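Local coordinates for protein beta-glucosidase (Pseudoalteromonas sp., PDB 3F95) that is the extra C-terminal beta-sandwich domain of an exo-1,3/1,4-beta-glucanase, whose whole chain probably hydrolyses beta-glucosidic bonds, at residues Leu14-Thr25 with Gln66-Thr77; Val50-Phe61 with Leu161-Ala169. All blocks are in the same frame, centred on the assembly; numbering follows the deposited sequence.

Contact 1. Residues Leu14-Thr25 with Gln66-Thr77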
loop_
_atom_site.group_PDB
_atom_site.type_symbol
_atom_site.label_atom_id
_atom_site.label_comp_id
_atom_site.label_asym_id
_atom_site.label_seq_id
_atom_site.Cartn_x
_atom_site.Cartn_y
_atom_site.Cartn_z
ATOM N N LEU A 14 7.276 2.288 10.375
ATOM C CA LEU A 14 5.920 2.823 10.486
ATOM C C LEU A 14 5.967 4.146 11.222
ATOM O O LEU A 14 6.633 4.262 12.259
ATOM C CB LEU A 14 5.029 1.837 11.272
ATOM C CG LEU A 14 4.676 0.576 10.474
ATOM C CD1 LEU A 14 4.113 -0.548 11.365
ATOM C CD2 LEU A 14 3.671 0.917 9.410
ATOM N N ALA A 15 5.276 5.142 10.679
ATOM C CA ALA A 15 5.113 6.424 11.350
ATOM C C ALA A 15 4.217 6.184 12.570
ATOM O O ALA A 15 3.529 5.161 12.662
ATOM C CB ALA A 15 4.471 7.437 10.390
ATOM N N LYS A 16 4.224 7.028 13.597
ATOM C CA LYS A 16 3.632 6.620 14.930
ATOM C C LYS A 16 2.180 5.987 15.068
ATOM O O LYS A 16 2.010 4.924 15.676
ATOM C CB LYS A 16 3.847 7.754 15.939
ATOM C CG LYS A 16 5.323 7.957 16.332
ATOM C CD LYS A 16 5.641 9.389 16.847
ATOM C CE LYS A 16 5.437 9.534 18.353
ATOM N NZ LYS A 16 5.600 10.952 18.811
ATOM N N ASN A 17 1.172 6.689 14.559
ATOM C CA ASN A 17 -0.232 6.353 14.387
ATOM C C ASN A 17 -0.513 5.328 13.282
ATOM O O ASN A 17 -1.655 5.198 12.889
ATOM C CB ASN A 17 -1.018 7.685 14.101
ATOM C CG ASN A 17 -2.555 7.538 14.138
ATOM O OD1 ASN A 17 -3.120 6.708 14.876
ATOM N ND2 ASN A 17 -3.247 8.400 13.358
ATOM N N MET A 18 0.502 4.589 12.818
ATOM C CA MET A 18 0.314 3.648 11.697
ATOM C C MET A 18 0.606 2.185 12.036
ATOM O O MET A 18 1.489 1.887 12.851
ATOM C CB MET A 18 1.141 4.034 10.453
ATOM C CG MET A 18 1.147 5.499 10.041
ATOM S SD MET A 18 -0.468 6.115 9.648
ATOM C CE MET A 18 -0.904 5.171 8.188
ATOM N N THR A 19 -0.120 1.279 11.376
ATOM C CA THR A 19 0.160 -0.160 11.434
ATOM C C THR A 19 -0.075 -0.773 10.087
ATOM O O THR A 19 -0.866 -0.274 9.297
ATOM C CB THR A 19 -0.934 -1.071 12.100
ATOM O OG1 THR A 19 -2.101 -0.373 12.513
ATOM C CG2 THR A 19 -0.398 -2.088 12.996
ATOM N N TRP A 20 0.536 -1.940 9.886
ATOM C CA TRP A 20 0.119 -2.822 8.819
ATOM C C TRP A 20 -1.065 -3.643 9.366
ATOM O O TRP A 20 -1.128 -3.973 10.585
ATOM C CB TRP A 20 1.242 -3.782 8.442
ATOM C CG TRP A 20 2.506 -3.120 7.962
ATOM C CD1 TRP A 20 3.668 -2.999 8.629
ATOM C CD2 TRP A 20 2.707 -2.503 6.679
ATOM N NE1 TRP A 20 4.597 -2.311 7.865
ATOM C CE2 TRP A 20 4.039 -2.023 6.650
ATOM C CE3 TRP A 20 1.883 -2.301 5.564
ATOM C CZ2 TRP A 20 4.581 -1.341 5.534
ATOM C CZ3 TRP A 20 2.424 -1.630 4.448
ATOM C CH2 TRP A 20 3.756 -1.171 4.448
ATOM N N GLN A 21 -2.005 -3.947 8.486
ATOM C CA GLN A 21 -3.153 -4.781 8.831
ATOM C C GLN A 21 -3.257 -5.927 7.843
ATOM O O GLN A 21 -3.419 -5.694 6.644
ATOM C CB GLN A 21 -4.463 -3.972 8.807
ATOM C CG GLN A 21 -4.626 -3.016 9.954
ATOM C CD GLN A 21 -6.067 -2.544 10.180
ATOM O OE1 GLN A 21 -7.033 -3.320 10.125
ATOM N NE2 GLN A 21 -6.199 -1.269 10.490
ATOM N N LEU A 22 -3.215 -7.162 8.343
ATOM C CA LEU A 22 -3.302 -8.341 7.480
ATOM C C LEU A 22 -4.643 -9.026 7.777
ATOM O O LEU A 22 -4.831 -9.562 8.885
ATOM C CB LEU A 22 -2.145 -9.298 7.765
ATOM C CG LEU A 22 -0.716 -8.970 7.266
ATOM C CD1 LEU A 22 -0.167 -7.694 7.905
ATOM C CD2 LEU A 22 0.252 -10.141 7.536
ATOM N N ALA A 23 -5.568 -8.917 6.827
ATOM C CA ALA A 23 -6.960 -9.352 7.024
ATOM C C ALA A 23 -7.358 -10.432 6.025
ATOM O O ALA A 23 -7.697 -10.153 4.842
ATOM C CB ALA A 23 -7.917 -8.132 6.980
ATOM N N ASP A 24 -7.291 -11.680 6.473
ATOM C CA ASP A 24 -7.712 -12.793 5.609
ATOM C C ASP A 24 -9.197 -13.153 5.848
ATOM O O ASP A 24 -9.917 -12.395 6.487
ATOM C CB ASP A 24 -6.774 -13.996 5.731
ATOM C CG ASP A 24 -6.723 -14.576 7.145
ATOM O OD1 ASP A 24 -7.678 -14.354 7.930
ATOM O OD2 ASP A 24 -5.721 -15.237 7.466
ATOM N N THR A 25 -9.643 -14.318 5.373
ATOM C CA THR A 25 -11.068 -14.687 5.487
ATOM C C THR A 25 -11.384 -15.340 6.840
ATOM O O THR A 25 -12.536 -15.725 7.108
ATOM C CB THR A 25 -11.514 -15.604 4.340
ATOM O OG1 THR A 25 -10.669 -16.765 4.305
ATOM C CG2 THR A 25 -11.417 -14.843 2.965
ATOM N N GLN A 66 -7.531 -15.290 -0.653
ATOM C CA GLN A 66 -8.251 -14.040 -0.447
ATOM C C GLN A 66 -7.857 -13.294 0.831
ATOM O O GLN A 66 -8.022 -13.820 1.930
ATOM C CB GLN A 66 -9.752 -14.316 -0.421
ATOM C CG GLN A 66 -10.566 -13.056 -0.251
ATOM C CD GLN A 66 -10.520 -12.139 -1.480
ATOM O OE1 GLN A 66 -10.332 -12.593 -2.610
ATOM N NE2 GLN A 66 -10.707 -10.851 -1.255
ATOM N N ALA A 67 -7.357 -12.065 0.688
ATOM C CA ALA A 67 -6.910 -11.287 1.850
ATOM C C ALA A 67 -6.669 -9.856 1.437
ATOM O O ALA A 67 -6.465 -9.593 0.243
ATOM C CB ALA A 67 -5.628 -11.865 2.423
ATOM N N ALA A 68 -6.772 -8.958 2.422
ATOM C CA ALA A 68 -6.482 -7.528 2.232
ATOM C C ALA A 68 -5.319 -7.135 3.132
ATOM O O ALA A 68 -5.311 -7.412 4.337
ATOM C CB ALA A 68 -7.684 -6.683 2.553
ATOM N N LEU A 69 -4.347 -6.470 2.528
ATOM C CA LEU A 69 -3.285 -5.818 3.271
ATOM C C LEU A 69 -3.621 -4.338 3.317
ATOM O O LEU A 69 -3.949 -3.755 2.273
ATOM C CB LEU A 69 -1.966 -5.945 2.523
ATOM C CG LEU A 69 -0.850 -5.101 3.150
ATOM C CD1 LEU A 69 -0.368 -5.731 4.506
ATOM C CD2 LEU A 69 0.263 -4.857 2.159
ATOM N N SER A 70 -3.563 -3.743 4.502
ATOM C CA SER A 70 -3.683 -2.284 4.609
ATOM C C SER A 70 -2.502 -1.679 5.350
ATOM O O SER A 70 -1.893 -2.322 6.233
ATOM C CB SER A 70 -4.981 -1.913 5.349
ATOM O OG SER A 70 -6.125 -2.394 4.635
ATOM N N LEU A 71 -2.168 -0.441 4.984
ATOM C CA LEU A 71 -1.367 0.407 5.828
ATOM C C LEU A 71 -2.393 1.381 6.419
ATOM O O LEU A 71 -3.027 2.160 5.686
ATOM C CB LEU A 71 -0.306 1.142 4.997
ATOM C CG LEU A 71 0.533 2.176 5.731
ATOM C CD1 LEU A 71 1.326 1.561 6.867
ATOM C CD2 LEU A 71 1.458 2.884 4.706
ATOM N N SER A 72 -2.570 1.324 7.734
ATOM C CA SER A 72 -3.767 1.908 8.338
ATOM C C SER A 72 -3.450 2.801 9.534
ATOM O O SER A 72 -2.423 2.638 10.186
ATOM C CB SER A 72 -4.774 0.807 8.700
ATOM O OG SER A 72 -4.357 0.097 9.844
ATOM N N TYR A 73 -4.336 3.770 9.775
ATOM C CA TYR A 73 -4.216 4.677 10.903
ATOM C C TYR A 73 -4.818 3.985 12.136
ATOM O O TYR A 73 -5.850 3.318 12.045
ATOM C CB TYR A 73 -4.984 5.976 10.610
ATOM C CG TYR A 73 -4.400 6.816 9.484
ATOM C CD1 TYR A 73 -3.433 7.780 9.744
ATOM C CD2 TYR A 73 -4.838 6.662 8.173
ATOM C CE1 TYR A 73 -2.900 8.562 8.722
ATOM C CE2 TYR A 73 -4.312 7.450 7.150
ATOM C CZ TYR A 73 -3.341 8.389 7.435
ATOM O OH TYR A 73 -2.804 9.168 6.403
ATOM N N LEU A 74 -4.176 4.131 13.280
ATOM C CA LEU A 74 -4.674 3.462 14.482
ATOM C C LEU A 74 -6.057 3.991 14.902
ATOM O O LEU A 74 -6.903 3.233 15.391
ATOM C CB LEU A 74 -3.611 3.453 15.584
ATOM C CG LEU A 74 -2.496 2.421 15.260
ATOM C CD1 LEU A 74 -1.342 2.493 16.225
ATOM C CD2 LEU A 74 -3.049 0.994 15.213
ATOM N N GLU A 75 -6.310 5.274 14.633
ATOM C CA GLU A 75 -7.665 5.817 14.723
ATOM C C GLU A 75 -7.931 6.643 13.479
ATOM O O GLU A 75 -6.999 7.234 12.953
ATOM C CB GLU A 75 -7.835 6.675 15.975
ATOM C CG GLU A 75 -6.886 7.850 16.060
ATOM C CD GLU A 75 -7.204 8.774 17.216
ATOM O OE1 GLU A 75 -7.065 10.002 17.032
ATOM O OE2 GLU A 75 -7.587 8.279 18.301
ATOM N N PRO A 76 -9.192 6.661 12.992
ATOM C CA PRO A 76 -9.552 7.500 11.849
ATOM C C PRO A 76 -8.945 8.905 11.947
ATOM O O PRO A 76 -9.023 9.566 12.990
ATOM C CB PRO A 76 -11.083 7.568 11.908
ATOM C CG PRO A 76 -11.529 6.629 13.036
ATOM C CD PRO A 76 -10.330 5.845 13.459
ATOM N N THR A 77 -8.358 9.338 10.839
ATOM C CA THR A 77 -7.589 10.555 10.771
ATOM C C THR A 77 -8.012 11.293 9.500
ATOM O O THR A 77 -7.854 10.765 8.409
ATOM C CB THR A 77 -6.090 10.198 10.728
ATOM O OG1 THR A 77 -5.754 9.435 11.894
ATOM C CG2 THR A 77 -5.196 11.445 10.650
HETATM O O HOH W 1 -8.161 -16.026 3.169
#

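Contact 2. Residues Val50-Phe61 with Leu161-Ala169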
loop_
_atom_site.group_PDB
_atom_site.type_symbol
_atom_site.label_atom_id
_atom_site.label_comp_id
_atom_site.label_asym_id
_atom_site.label_seq_id
_atom_site.Cartn_x
_atom_site.Cartn_y
_atom_site.Cartn_z
ATOM N N VAL A 50 12.229 -6.809 3.386
ATOM C CA VAL A 50 13.108 -6.884 2.214
ATOM C C VAL A 50 14.036 -5.643 2.251
ATOM O O VAL A 50 13.777 -4.665 2.975
ATOM C CB VAL A 50 12.308 -6.921 0.884
ATOM C CG1 VAL A 50 11.416 -8.154 0.775
ATOM C CG2 VAL A 50 11.489 -5.664 0.680
ATOM N N ASN A 51 15.096 -5.685 1.460
ATOM C CA ASN A 51 16.101 -4.622 1.504
ATOM C C ASN A 51 16.084 -3.858 0.193
ATOM O O ASN A 51 16.254 -4.443 -0.889
ATOM C CB ASN A 51 17.487 -5.218 1.782
ATOM C CG ASN A 51 17.478 -6.241 2.918
ATOM O OD1 ASN A 51 16.890 -6.026 3.988
ATOM N ND2 ASN A 51 18.122 -7.380 2.673
ATOM N N LEU A 52 15.818 -2.564 0.268
ATOM C CA LEU A 52 15.855 -1.739 -0.919
ATOM C C LEU A 52 17.071 -0.805 -0.878
ATOM O O LEU A 52 18.016 -1.003 -1.627
ATOM C CB LEU A 52 14.557 -0.975 -1.075
ATOM C CG LEU A 52 14.438 -0.032 -2.283
ATOM C CD1 LEU A 52 14.836 -0.747 -3.593
ATOM C CD2 LEU A 52 13.034 0.502 -2.373
ATOM N N SER A 53 17.029 0.202 -0.012
ATOM C CA SER A 53 18.141 1.140 0.138
ATOM C C SER A 53 18.960 0.823 1.381
ATOM O O SER A 53 20.138 1.188 1.459
ATOM C CB SER A 53 17.619 2.578 0.191
ATOM O OG SER A 53 17.092 2.976 -1.062
ATOM N N TYR A 54 18.336 0.124 2.341
ATOM C CA TYR A 54 18.943 -0.226 3.639
ATOM C C TYR A 54 18.499 -1.638 3.992
ATOM O O TYR A 54 17.627 -2.196 3.288
ATOM C CB TYR A 54 18.489 0.758 4.755
ATOM C CG TYR A 54 18.720 2.190 4.396
ATOM C CD1 TYR A 54 19.940 2.813 4.688
ATOM C CD2 TYR A 54 17.732 2.929 3.728
ATOM C CE1 TYR A 54 20.169 4.134 4.309
ATOM C CE2 TYR A 54 17.943 4.227 3.360
ATOM C CZ TYR A 54 19.166 4.833 3.650
ATOM O OH TYR A 54 19.340 6.135 3.281
ATOM N N GLN A 55 19.076 -2.241 5.033
ATOM C CA GLN A 55 18.535 -3.505 5.558
ATOM C C GLN A 55 17.115 -3.242 6.072
ATOM O O GLN A 55 16.878 -2.293 6.812
ATOM C CB GLN A 55 19.426 -4.233 6.621
ATOM C CG GLN A 55 20.548 -3.441 7.383
ATOM C CD GLN A 55 21.141 -4.170 8.629
ATOM O OE1 GLN A 55 21.619 -3.528 9.588
ATOM N NE2 GLN A 55 21.122 -5.506 8.606
ATOM N N GLU A 56 16.175 -4.073 5.628
ATOM C CA GLU A 56 14.801 -4.060 6.104
ATOM C C GLU A 56 13.984 -2.785 5.903
ATOM O O GLU A 56 13.053 -2.541 6.683
ATOM C CB GLU A 56 14.741 -4.518 7.577
ATOM C CG GLU A 56 15.397 -5.890 7.789
ATOM C CD GLU A 56 14.856 -6.588 9.019
ATOM O OE1 GLU A 56 14.851 -5.962 10.094
ATOM O OE2 GLU A 56 14.437 -7.763 8.919
ATOM N N ASP A 57 14.294 -1.982 4.871
ATOM C CA ASP A 57 13.487 -0.778 4.635
ATOM C C ASP A 57 12.208 -1.036 3.828
ATOM O O ASP A 57 11.398 -0.132 3.651
ATOM C CB ASP A 57 14.301 0.377 4.020
ATOM C CG ASP A 57 14.837 0.055 2.645
ATOM O OD1 ASP A 57 14.966 -1.143 2.316
ATOM O OD2 ASP A 57 15.156 1.006 1.907
ATOM N N GLY A 58 12.025 -2.273 3.360
ATOM C CA GLY A 58 10.825 -2.639 2.596
ATOM C C GLY A 58 10.058 -3.757 3.299
ATOM O O GLY A 58 10.574 -4.406 4.208
ATOM N N ARG A 59 8.840 -4.010 2.841
ATOM C CA ARG A 59 8.104 -5.166 3.329
ATOM C C ARG A 59 7.593 -5.922 2.126
ATOM O O ARG A 59 6.999 -5.326 1.216
ATOM C CB ARG A 59 6.959 -4.726 4.239
ATOM C CG ARG A 59 7.415 -4.042 5.530
ATOM C CD ARG A 59 7.948 -5.043 6.572
ATOM N NE ARG A 59 8.382 -4.323 7.782
ATOM C CZ ARG A 59 9.548 -3.691 7.906
ATOM N NH1 ARG A 59 10.417 -3.668 6.892
ATOM N NH2 ARG A 59 9.839 -3.077 9.058
ATOM N N GLY A 60 7.820 -7.237 2.123
ATOM C CA GLY A 60 7.318 -8.105 1.070
ATOM C C GLY A 60 6.051 -8.754 1.570
ATOM O O GLY A 60 5.979 -9.135 2.751
ATOM N N PHE A 61 5.068 -8.864 0.692
ATOM C CA PHE A 61 3.780 -9.467 1.018
ATOM C C PHE A 61 3.448 -10.560 0.005
ATOM O O PHE A 61 3.531 -10.327 -1.211
ATOM C CB PHE A 61 2.707 -8.378 1.042
ATOM C CG PHE A 61 2.962 -7.296 2.075
ATOM C CD1 PHE A 61 2.570 -7.466 3.398
ATOM C CD2 PHE A 61 3.567 -6.088 1.709
ATOM C CE1 PHE A 61 2.785 -6.473 4.351
ATOM C CE2 PHE A 61 3.795 -5.066 2.644
ATOM C CZ PHE A 61 3.422 -5.265 3.985
ATOM N N LEU A 161 -0.738 -13.294 -5.277
ATOM C CA LEU A 161 -0.001 -12.055 -5.604
ATOM C C LEU A 161 1.257 -12.027 -4.757
ATOM O O LEU A 161 1.248 -12.494 -3.625
ATOM C CB LEU A 161 -0.839 -10.827 -5.214
ATOM C CG LEU A 161 -0.217 -9.409 -5.266
ATOM C CD1 LEU A 161 0.196 -9.051 -6.724
ATOM C CD2 LEU A 161 -1.246 -8.424 -4.760
ATOM N N SER A 162 2.343 -11.508 -5.326
ATOM C CA SER A 162 3.545 -11.250 -4.554
ATOM C C SER A 162 4.133 -9.888 -4.937
ATOM O O SER A 162 4.435 -9.626 -6.118
ATOM C CB SER A 162 4.561 -12.380 -4.757
ATOM O OG SER A 162 5.718 -12.145 -3.987
ATOM N N LEU A 163 4.344 -9.048 -3.925
ATOM C CA LEU A 163 4.886 -7.723 -4.159
ATOM C C LEU A 163 5.588 -7.242 -2.911
ATOM O O LEU A 163 5.513 -7.876 -1.871
ATOM C CB LEU A 163 3.786 -6.740 -4.581
ATOM C CG LEU A 163 2.568 -6.533 -3.648
ATOM C CD1 LEU A 163 2.871 -5.783 -2.355
ATOM C CD2 LEU A 163 1.425 -5.876 -4.411
ATOM N N ALA A 164 6.270 -6.114 -3.042
ATOM C CA ALA A 164 6.926 -5.492 -1.900
ATOM C C ALA A 164 6.682 -4.006 -1.992
ATOM O O ALA A 164 6.483 -3.480 -3.081
ATOM C CB ALA A 164 8.376 -5.788 -1.904
ATOM N N ILE A 165 6.687 -3.341 -0.839
ATOM C CA ILE A 165 6.366 -1.918 -0.733
ATOM C C ILE A 165 7.452 -1.259 0.118
ATOM O O ILE A 165 7.949 -1.869 1.051
ATOM C CB ILE A 165 4.977 -1.749 -0.061
ATOM C CG1 ILE A 165 3.865 -2.227 -1.016
ATOM C CG2 ILE A 165 4.708 -0.287 0.315
ATOM C CD1 ILE A 165 2.571 -2.588 -0.278
ATOM N N ALA A 166 7.812 -0.020 -0.211
ATOM C CA ALA A 166 8.719 0.769 0.603
ATOM C C ALA A 166 8.410 2.252 0.444
ATOM O O ALA A 166 7.776 2.652 -0.524
ATOM C CB ALA A 166 10.153 0.502 0.195
ATOM N N ASP A 167 8.882 3.057 1.393
ATOM C CA ASP A 167 8.988 4.506 1.210
ATOM C C ASP A 167 7.629 5.126 0.878
ATOM O O ASP A 167 7.431 5.792 -0.179
ATOM C CB ASP A 167 10.018 4.829 0.104
ATOM C CG ASP A 167 11.473 4.531 0.504
ATOM O OD1 ASP A 167 11.783 4.129 1.656
ATOM O OD2 ASP A 167 12.348 4.728 -0.373
ATOM N N VAL A 168 6.661 4.883 1.756
ATOM C CA VAL A 168 5.295 5.335 1.536
ATOM C C VAL A 168 5.106 6.667 2.213
ATOM O O VAL A 168 5.330 6.796 3.432
ATOM C CB VAL A 168 4.247 4.340 2.117
ATOM C CG1 VAL A 168 2.857 4.773 1.760
ATOM C CG2 VAL A 168 4.477 2.939 1.553
ATOM N N ALA A 169 4.688 7.670 1.441
ATOM C CA ALA A 169 4.492 9.004 2.028
ATOM C C ALA A 169 3.439 9.798 1.288
ATOM O O ALA A 169 3.249 9.592 0.079
ATOM C CB ALA A 169 5.833 9.776 2.047
HETATM O O HOH W 2 14.853 4.042 -1.116
HETATM O O HOH W 3 10.740 2.417 3.402
HETATM O O HOH W 4 14.241 3.428 2.431
#

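Contact 1. Residues Leu14-Thr25 with Gln66-Thr77
Residues Met18 to Ala23 pair antiparallel with Ala68 to Tyr73, the strand axes 4.6 Å apart at 160°, and Thr19, Gln21 and Ala23 each exchange two backbone hydrogen bonds with Ser72, Ser70 and Ala68. Met18, Trp20, Leu22, Leu69, Leu71 and Tyr73 share the inner face. There Met18, bent at chi2 and chi3 (-60° and -65°), folds its methyl CE over the centre of the Tyr73 ring, 3.9 Å from the centroid, in a CH-pi contact. Its SD sits obliquely, 3.4 Å from Tyr73 CD1, which makes the pair Met-aromatic. Thr77 CB lies over the opposite face of that ring. Leu71 CD1 rests on one face of the Trp20 six-membered ring, 4.1 Å from its centroid, and Leu14 CD2 joins it on the same face, above NE1 of the five-membered ring. At the corner Asn17 O accepts from Leu74 N at 2.8 Å, while the side-chain ND2 of Asn17 gives a weak bond to Thr77 OG1 (3.1 Å). With strand 29-32 beside Thr19 to Ala23 and strand 149-158 beside Ala67 to Ser72, this pair forms part of one antiparallel sheet of a beta-sandwich, consistent with the galactose-binding-like family.

Contact 2. Residues Val50-Phe61 with Leu161-Ala169
Backbone hydrogen bonding sets the frame: Arg59 and Phe61 pair antiparallel with Ile165 and Leu163, two bonds to each pair. The straightest runs from Phe61 N to Leu163 O, 2.8 Å long with 178° at the hydrogen. Between them Gly60 lies against Ala164, their CA atoms only 4.0 Å apart, and Ala164 CB stands 3.4 Å from Arg59 O.

Apolar contacts occupy both faces. The Phe61 ring meets Leu163 CD1 and Ile165 CD1 obliquely, the latter 4.0 Å from Phe61 CE2, and the phenyl and Ile165 side chains cross nearly at right angles. Leu163 CG is wedged between its backbone N and carbonyl carbon (chi1 57°), a setting that carries CD1 to the ring. On the reverse face Val50 CG2 touches Ala164 CB, and Leu52 CD2 touches Ala166 CB at 3.9 Å.

Polar groups organise the loop that precedes strand 58-61. The Asp57 carboxylate takes Leu52 N on the syn lone pair of OD1 and Ser53 N on the syn side of OD2. Arg59 NH1 grips Glu56 O and Gly58 O within its guanidinium plane, although it stands above both carbonyl planes; Val50 N reaches Gly58 O from the opposite face. Asp57 and Gly58 together oppose Val50 in a classic beta bulge.

Water completes the join. One molecule donates to Asp57 O and Asp167 OD1 and accepts from Asp167 N; another donates to Asp57 OD2 and Asp167 OD1. The two carboxylates come no nearer than 4.6 Å, between Asp57 OD2 and Asp167 OD1. The chemistry implies a direct junction of backbone hydrogen bonds flanked by apolar side chains, continued by a hydrated one, where water and a salt bridge from Asp167 to Lys91 would probably temper the repulsion between like charges.

Contacts 1 and 2 lie in the two different sheets of the sandwich, their centres about 16 Å apart, and meet through the hydrophobic core between them. Phe61 of contact 2 is the main bridge: its CE1 lies 3.2 Å from Leu69 CD1, and its CZ is 3.7 Å from Trp20 CE3, the two ring planes being inclined at about 55°. Farther along, Leu71 CD2 packs on Val168 CG1 at 3.8 Å, and Trp20 CZ2 lies against Arg59 CG. The segments alternate along the chain, and strand 58-63 leads directly into strand 67-73, so consecutive strands enter opposite sheets. Together the contacts illustrate how side-chain packing between the sheets complements the chain connection that joins them.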